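PDB 4GYV: FERM, ARHGEF and pleckstrin domain-containing protein 2 from Mus musculus, which acts as a guanine nucleotide exchange factor that activates the small GTPase RAC1 and takes part in remodelling the actin cytoskeleton. Local coordinates for residues D6-E19 against H159-Y171. Sequence-based numbering, arbitrary orientation.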
loop_
_atom_site.group_PDB
_atom_site.type_symbol
_atom_site.label_atom_id
_atom_site.label_comp_id
_atom_site.label_asym_id
_atom_site.label_seq_id
_atom_site.Cartn_x
_atom_site.Cartn_y
_atom_site.Cartn_z
ATOM N N ASP A 6 -7.653 -24.260 -10.257
ATOM C CA ASP A 6 -6.639 -24.082 -11.305
ATOM C C ASP A 6 -5.247 -23.761 -10.744
ATOM O O ASP A 6 -5.003 -22.640 -10.279
ATOM C CB ASP A 6 -7.082 -22.930 -12.215
ATOM C CG ASP A 6 -6.221 -22.776 -13.469
ATOM O OD1 ASP A 6 -5.246 -23.539 -13.666
ATOM O OD2 ASP A 6 -6.547 -21.869 -14.272
ATOM N N GLU A 7 -4.329 -24.721 -10.814
ATOM C CA GLU A 7 -2.994 -24.486 -10.291
ATOM C C GLU A 7 -2.225 -23.428 -11.096
ATOM O O GLU A 7 -1.406 -22.678 -10.546
ATOM C CB GLU A 7 -2.197 -25.784 -10.164
ATOM C CG GLU A 7 -0.835 -25.563 -9.519
ATOM C CD GLU A 7 -0.142 -26.850 -9.106
ATOM O OE1 GLU A 7 1.072 -26.761 -8.762
ATOM O OE2 GLU A 7 -0.811 -27.925 -9.118
ATOM N N ALA A 8 -2.497 -23.345 -12.391
ATOM C CA ALA A 8 -1.831 -22.329 -13.186
ATOM C C ALA A 8 -2.240 -20.952 -12.690
ATOM O O ALA A 8 -1.391 -20.075 -12.556
ATOM C CB ALA A 8 -2.116 -22.497 -14.662
ATOM N N TYR A 9 -3.527 -20.759 -12.384
ATOM C CA TYR A 9 -3.962 -19.464 -11.860
ATOM C C TYR A 9 -3.216 -19.125 -10.563
ATOM O O TYR A 9 -2.698 -18.021 -10.419
ATOM C CB TYR A 9 -5.489 -19.347 -11.687
ATOM C CG TYR A 9 -5.862 -18.099 -10.913
ATOM C CD1 TYR A 9 -5.780 -16.855 -11.497
ATOM C CD2 TYR A 9 -6.222 -18.164 -9.574
ATOM C CE1 TYR A 9 -6.067 -15.704 -10.773
ATOM C CE2 TYR A 9 -6.512 -17.025 -8.853
ATOM C CZ TYR A 9 -6.434 -15.793 -9.450
ATOM O OH TYR A 9 -6.715 -14.646 -8.721
ATOM N N PHE A 10 -3.129 -20.078 -9.636
ATOM C CA PHE A 10 -2.414 -19.835 -8.380
ATOM C C PHE A 10 -0.949 -19.449 -8.570
ATOM O O PHE A 10 -0.468 -18.528 -7.939
ATOM C CB PHE A 10 -2.537 -21.008 -7.427
ATOM C CG PHE A 10 -3.938 -21.242 -6.928
ATOM C CD1 PHE A 10 -4.628 -20.247 -6.259
ATOM C CD2 PHE A 10 -4.563 -22.475 -7.101
ATOM C CE1 PHE A 10 -5.924 -20.463 -5.790
ATOM C CE2 PHE A 10 -5.852 -22.699 -6.628
ATOM C CZ PHE A 10 -6.538 -21.689 -5.983
ATOM N N ILE A 11 -0.236 -20.128 -9.454
ATOM C CA ILE A 11 1.158 -19.771 -9.683
ATOM C C ILE A 11 1.243 -18.358 -10.227
ATOM O O ILE A 11 2.045 -17.561 -9.759
ATOM C CB ILE A 11 1.847 -20.745 -10.637
ATOM C CG1 ILE A 11 1.894 -22.125 -10.025
ATOM C CG2 ILE A 11 3.257 -20.287 -10.959
ATOM C CD1 ILE A 11 2.157 -23.185 -11.058
ATOM N N ALA A 12 0.390 -18.038 -11.189
ATOM C CA ALA A 12 0.330 -16.683 -11.729
ATOM C C ALA A 12 0.132 -15.676 -10.613
ATOM O O ALA A 12 0.847 -14.681 -10.524
ATOM C CB ALA A 12 -0.791 -16.554 -12.744
ATOM N N LYS A 13 -0.823 -15.951 -9.738
ATOM C CA LYS A 13 -1.110 -15.021 -8.667
ATOM C C LYS A 13 0.066 -14.937 -7.682
ATOM O O LYS A 13 0.386 -13.854 -7.182
ATOM C CB LYS A 13 -2.413 -15.388 -7.976
ATOM C CG LYS A 13 -2.922 -14.254 -7.124
ATOM C CD LYS A 13 -4.018 -13.397 -7.762
ATOM C CE LYS A 13 -4.085 -12.025 -7.047
ATOM N NZ LYS A 13 -5.437 -11.680 -6.487
ATOM N N GLU A 14 0.726 -16.069 -7.441
ATOM C CA GLU A 14 1.916 -16.106 -6.597
ATOM C C GLU A 14 3.046 -15.264 -7.219
ATOM O O GLU A 14 3.755 -14.544 -6.517
ATOM C CB GLU A 14 2.374 -17.559 -6.337
ATOM C CG GLU A 14 1.495 -18.375 -5.349
ATOM C CD GLU A 14 1.715 -19.914 -5.422
ATOM O OE1 GLU A 14 2.634 -20.358 -6.152
ATOM O OE2 GLU A 14 0.981 -20.687 -4.739
ATOM N N ILE A 15 3.209 -15.346 -8.539
ATOM C CA ILE A 15 4.199 -14.525 -9.229
ATOM C C ILE A 15 3.911 -13.041 -9.020
ATOM O O ILE A 15 4.788 -12.255 -8.670
ATOM C CB ILE A 15 4.214 -14.827 -10.727
ATOM C CG1 ILE A 15 4.783 -16.220 -10.993
ATOM C CG2 ILE A 15 5.064 -13.818 -11.509
ATOM C CD1 ILE A 15 4.642 -16.591 -12.460
ATOM N N LEU A 16 2.664 -12.663 -9.217
ATOM C CA LEU A 16 2.261 -11.280 -9.068
ATOM C C LEU A 16 2.452 -10.766 -7.650
ATOM O O LEU A 16 3.121 -9.770 -7.434
ATOM C CB LEU A 16 0.799 -11.143 -9.445
ATOM C CG LEU A 16 0.288 -9.721 -9.288
ATOM C CD1 LEU A 16 1.080 -8.876 -10.218
ATOM C CD2 LEU A 16 -1.161 -9.631 -9.648
ATOM N N ALA A 17 1.847 -11.439 -6.686
ATOM C CA ALA A 17 1.920 -10.970 -5.311
ATOM C C ALA A 17 3.360 -10.852 -4.846
ATOM O O ALA A 17 3.720 -9.889 -4.176
ATOM C CB ALA A 17 1.141 -11.882 -4.382
ATOM N N THR A 18 4.187 -11.822 -5.204
ATOM C CA THR A 18 5.572 -11.763 -4.786
ATOM C C THR A 18 6.384 -10.711 -5.545
ATOM O O THR A 18 7.341 -10.172 -5.009
ATOM C CB THR A 18 6.269 -13.150 -4.827
ATOM O OG1 THR A 18 6.309 -13.652 -6.167
ATOM C CG2 THR A 18 5.559 -14.115 -3.920
ATOM N N GLU A 19 6.004 -10.412 -6.779
ATOM C CA GLU A 19 6.667 -9.337 -7.524
ATOM C C GLU A 19 6.451 -7.952 -6.884
ATOM O O GLU A 19 7.409 -7.184 -6.747
ATOM C CB GLU A 19 6.209 -9.296 -8.985
ATOM C CG GLU A 19 7.090 -8.428 -9.865
ATOM C CD GLU A 19 8.440 -9.103 -10.205
ATOM O OE1 GLU A 19 8.668 -10.270 -9.804
ATOM O OE2 GLU A 19 9.276 -8.465 -10.881
ATOM N N HIS A 159 13.897 -17.681 -7.693
ATOM C CA HIS A 159 12.466 -17.823 -7.518
ATOM C C HIS A 159 11.748 -17.978 -8.848
ATOM O O HIS A 159 10.878 -18.829 -8.963
ATOM C CB HIS A 159 11.903 -16.626 -6.756
ATOM C CG HIS A 159 10.647 -16.935 -6.000
ATOM N ND1 HIS A 159 10.067 -16.052 -5.118
ATOM C CD2 HIS A 159 9.857 -18.032 -6.000
ATOM C CE1 HIS A 159 8.979 -16.596 -4.600
ATOM N NE2 HIS A 159 8.834 -17.801 -5.115
ATOM N N TYR A 160 12.109 -17.163 -9.845
ATOM C CA TYR A 160 11.524 -17.280 -11.184
ATOM C C TYR A 160 11.717 -18.693 -11.750
ATOM O O TYR A 160 10.777 -19.288 -12.292
ATOM C CB TYR A 160 12.123 -16.270 -12.165
ATOM C CG TYR A 160 11.696 -14.818 -11.984
ATOM C CD1 TYR A 160 10.608 -14.462 -11.176
ATOM C CD2 TYR A 160 12.385 -13.793 -12.633
ATOM C CE1 TYR A 160 10.230 -13.114 -11.020
ATOM C CE2 TYR A 160 12.014 -12.457 -12.488
ATOM C CZ TYR A 160 10.942 -12.128 -11.685
ATOM O OH TYR A 160 10.603 -10.803 -11.557
ATOM N N ARG A 161 12.933 -19.230 -11.626
ATOM C CA ARG A 161 13.233 -20.551 -12.172
ATOM C C ARG A 161 12.326 -21.568 -11.496
ATOM O O ARG A 161 11.879 -22.525 -12.115
ATOM C CB ARG A 161 14.706 -20.929 -11.964
ATOM C CG ARG A 161 15.188 -22.162 -12.763
ATOM C CD ARG A 161 16.098 -23.104 -11.950
ATOM N NE ARG A 161 17.340 -22.480 -11.464
ATOM C CZ ARG A 161 17.740 -22.478 -10.187
ATOM N NH1 ARG A 161 16.994 -23.060 -9.250
ATOM N NH2 ARG A 161 18.883 -21.890 -9.836
ATOM N N LEU A 162 12.043 -21.336 -10.223
ATOM C CA LEU A 162 11.254 -22.254 -9.427
ATOM C C LEU A 162 9.826 -22.257 -9.901
ATOM O O LEU A 162 9.240 -23.317 -10.134
ATOM C CB LEU A 162 11.271 -21.793 -7.983
ATOM C CG LEU A 162 12.072 -22.645 -7.032
ATOM C CD1 LEU A 162 11.225 -23.884 -6.778
ATOM C CD2 LEU A 162 13.460 -22.964 -7.663
ATOM N N LEU A 163 9.280 -21.044 -10.020
ATOM C CA LEU A 163 7.910 -20.798 -10.447
ATOM C C LEU A 163 7.643 -21.324 -11.856
ATOM O O LEU A 163 6.649 -22.001 -12.088
ATOM C CB LEU A 163 7.595 -19.305 -10.341
ATOM C CG LEU A 163 7.492 -18.754 -8.909
ATOM C CD1 LEU A 163 7.899 -17.293 -8.843
ATOM C CD2 LEU A 163 6.094 -18.952 -8.308
ATOM N N LEU A 164 8.529 -21.025 -12.795
ATOM C CA LEU A 164 8.400 -21.585 -14.130
ATOM C C LEU A 164 8.479 -23.113 -14.130
ATOM O O LEU A 164 7.823 -23.789 -14.921
ATOM C CB LEU A 164 9.429 -20.961 -15.061
ATOM C CG LEU A 164 8.856 -19.631 -15.543
ATOM C CD1 LEU A 164 9.924 -18.623 -15.933
ATOM C CD2 LEU A 164 7.937 -19.923 -16.718
ATOM N N SER A 165 9.259 -23.667 -13.220
ATOM C CA SER A 165 9.321 -25.110 -13.109
ATOM C C SER A 165 7.975 -25.694 -12.761
ATOM O O SER A 165 7.599 -26.742 -13.272
ATOM C CB SER A 165 10.332 -25.522 -12.058
ATOM O OG SER A 165 11.632 -25.293 -12.553
ATOM N N ARG A 166 7.245 -25.016 -11.891
ATOM C CA ARG A 166 5.983 -25.552 -11.426
ATOM C C ARG A 166 4.951 -25.504 -12.539
ATOM O O ARG A 166 4.171 -26.453 -12.726
ATOM C CB ARG A 166 5.494 -24.759 -10.237
ATOM C CG ARG A 166 6.539 -24.527 -9.178
ATOM C CD ARG A 166 5.991 -24.845 -7.795
ATOM N NE ARG A 166 4.694 -24.218 -7.558
ATOM C CZ ARG A 166 4.541 -22.969 -7.138
ATOM N NH1 ARG A 166 5.618 -22.203 -6.888
ATOM N NH2 ARG A 166 3.309 -22.505 -6.949
ATOM N N LEU A 167 4.952 -24.388 -13.267
ATOM C CA LEU A 167 4.076 -24.211 -14.420
ATOM C C LEU A 167 4.367 -25.283 -15.451
ATOM O O LEU A 167 3.453 -25.925 -15.950
ATOM C CB LEU A 167 4.258 -22.828 -15.060
ATOM C CG LEU A 167 3.473 -21.652 -14.485
ATOM C CD1 LEU A 167 3.841 -20.365 -15.201
ATOM C CD2 LEU A 167 1.988 -21.915 -14.604
ATOM N N CYS A 168 5.644 -25.472 -15.775
ATOM C CA CYS A 168 6.009 -26.432 -16.799
ATOM C C CYS A 168 5.584 -27.811 -16.370
ATOM O O CYS A 168 5.019 -28.573 -17.153
ATOM C CB CYS A 168 7.498 -26.380 -17.081
ATOM S SG CYS A 168 7.966 -24.966 -18.084
ATOM N N ALA A 169 5.820 -28.117 -15.103
ATOM C CA ALA A 169 5.384 -29.384 -14.539
ATOM C C ALA A 169 3.865 -29.542 -14.535
ATOM O O ALA A 169 3.356 -30.645 -14.542
ATOM C CB ALA A 169 5.918 -29.528 -13.159
ATOM N N HIS A 170 3.136 -28.439 -14.510
ATOM C CA HIS A 170 1.690 -28.514 -14.387
ATOM C C HIS A 170 0.996 -28.738 -15.729
ATOM O O HIS A 170 0.096 -29.568 -15.851
ATOM C CB HIS A 170 1.155 -27.243 -13.738
ATOM C CG HIS A 170 -0.311 -27.044 -13.949
ATOM N ND1 HIS A 170 -1.262 -27.778 -13.275
ATOM C CD2 HIS A 170 -0.989 -26.219 -14.783
ATOM C CE1 HIS A 170 -2.465 -27.397 -13.672
ATOM N NE2 HIS A 170 -2.327 -26.454 -14.588
ATOM N N TYR A 171 1.422 -27.980 -16.730
ATOM C CA TYR A 171 0.817 -28.016 -18.053
ATOM C C TYR A 171 1.139 -29.324 -18.766
ATOM O O TYR A 171 2.243 -29.875 -18.630
ATOM C CB TYR A 171 1.320 -26.831 -18.883
ATOM C CG TYR A 171 0.688 -25.490 -18.542
ATOM C CD1 TYR A 171 -0.691 -25.353 -18.469
ATOM C CD2 TYR A 171 1.464 -24.356 -18.324
ATOM C CE1 TYR A 171 -1.283 -24.140 -18.180
ATOM C CE2 TYR A 171 0.869 -23.126 -18.029
ATOM C CZ TYR A 171 -0.513 -23.036 -17.961
ATOM O OH TYR A 171 -1.151 -21.853 -17.681
#
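Residues 7-19 and 159-170 run antiparallel as helices, their axes 10.0 Å apart at 169°, the CA atoms of Ala8 and Leu167, and of Ile11 and Leu163, being nearest across the interface. The pair illustrates how a DH domain, an all-helical bundle, packs the start of its first long helix, 7-39, against helix 152-170. At the centre, the side chains of Ile11 and Leu167 pass alongside one another, pointing opposite ways, with Ile11 CD1 3.8 Å from Leu167 CD2, while Ile15 CG1 rests on both methyls of Leu163. Ala8 packs beside Leu167 and the Tyr171 ring. Glu7 sets its CB over one face of the His170 ring, 4.1 Å from the ring centroid. Along one flank, a bend at chi3 (-49°) helps bring the guanidinium of Arg166 back beside Ile11 CG1, and its NH2 forms a salt bridge with Glu14 OE1, the planes 44° apart. At the far end, Tyr160 OH donates to the syn side of Glu19 OE1 (2.7 Å), which lies at the ring's edge, near its plane. Arg156 forms a salt bridge with that same oxygen, and His62 bonds OE2. An alanine in place of Glu19 would probably leave Arg156 without this counter-charge and take one partner from the Tyr160 hydroxyl. Beyond the pair, helix 92-102 packs on Leu164 and Leu167, helix 178-194 on Tyr160 and Leu164, and helix 56-77 on Leu16 and Glu19, while Glu14 of a second subunit hydrogen-bonds His159.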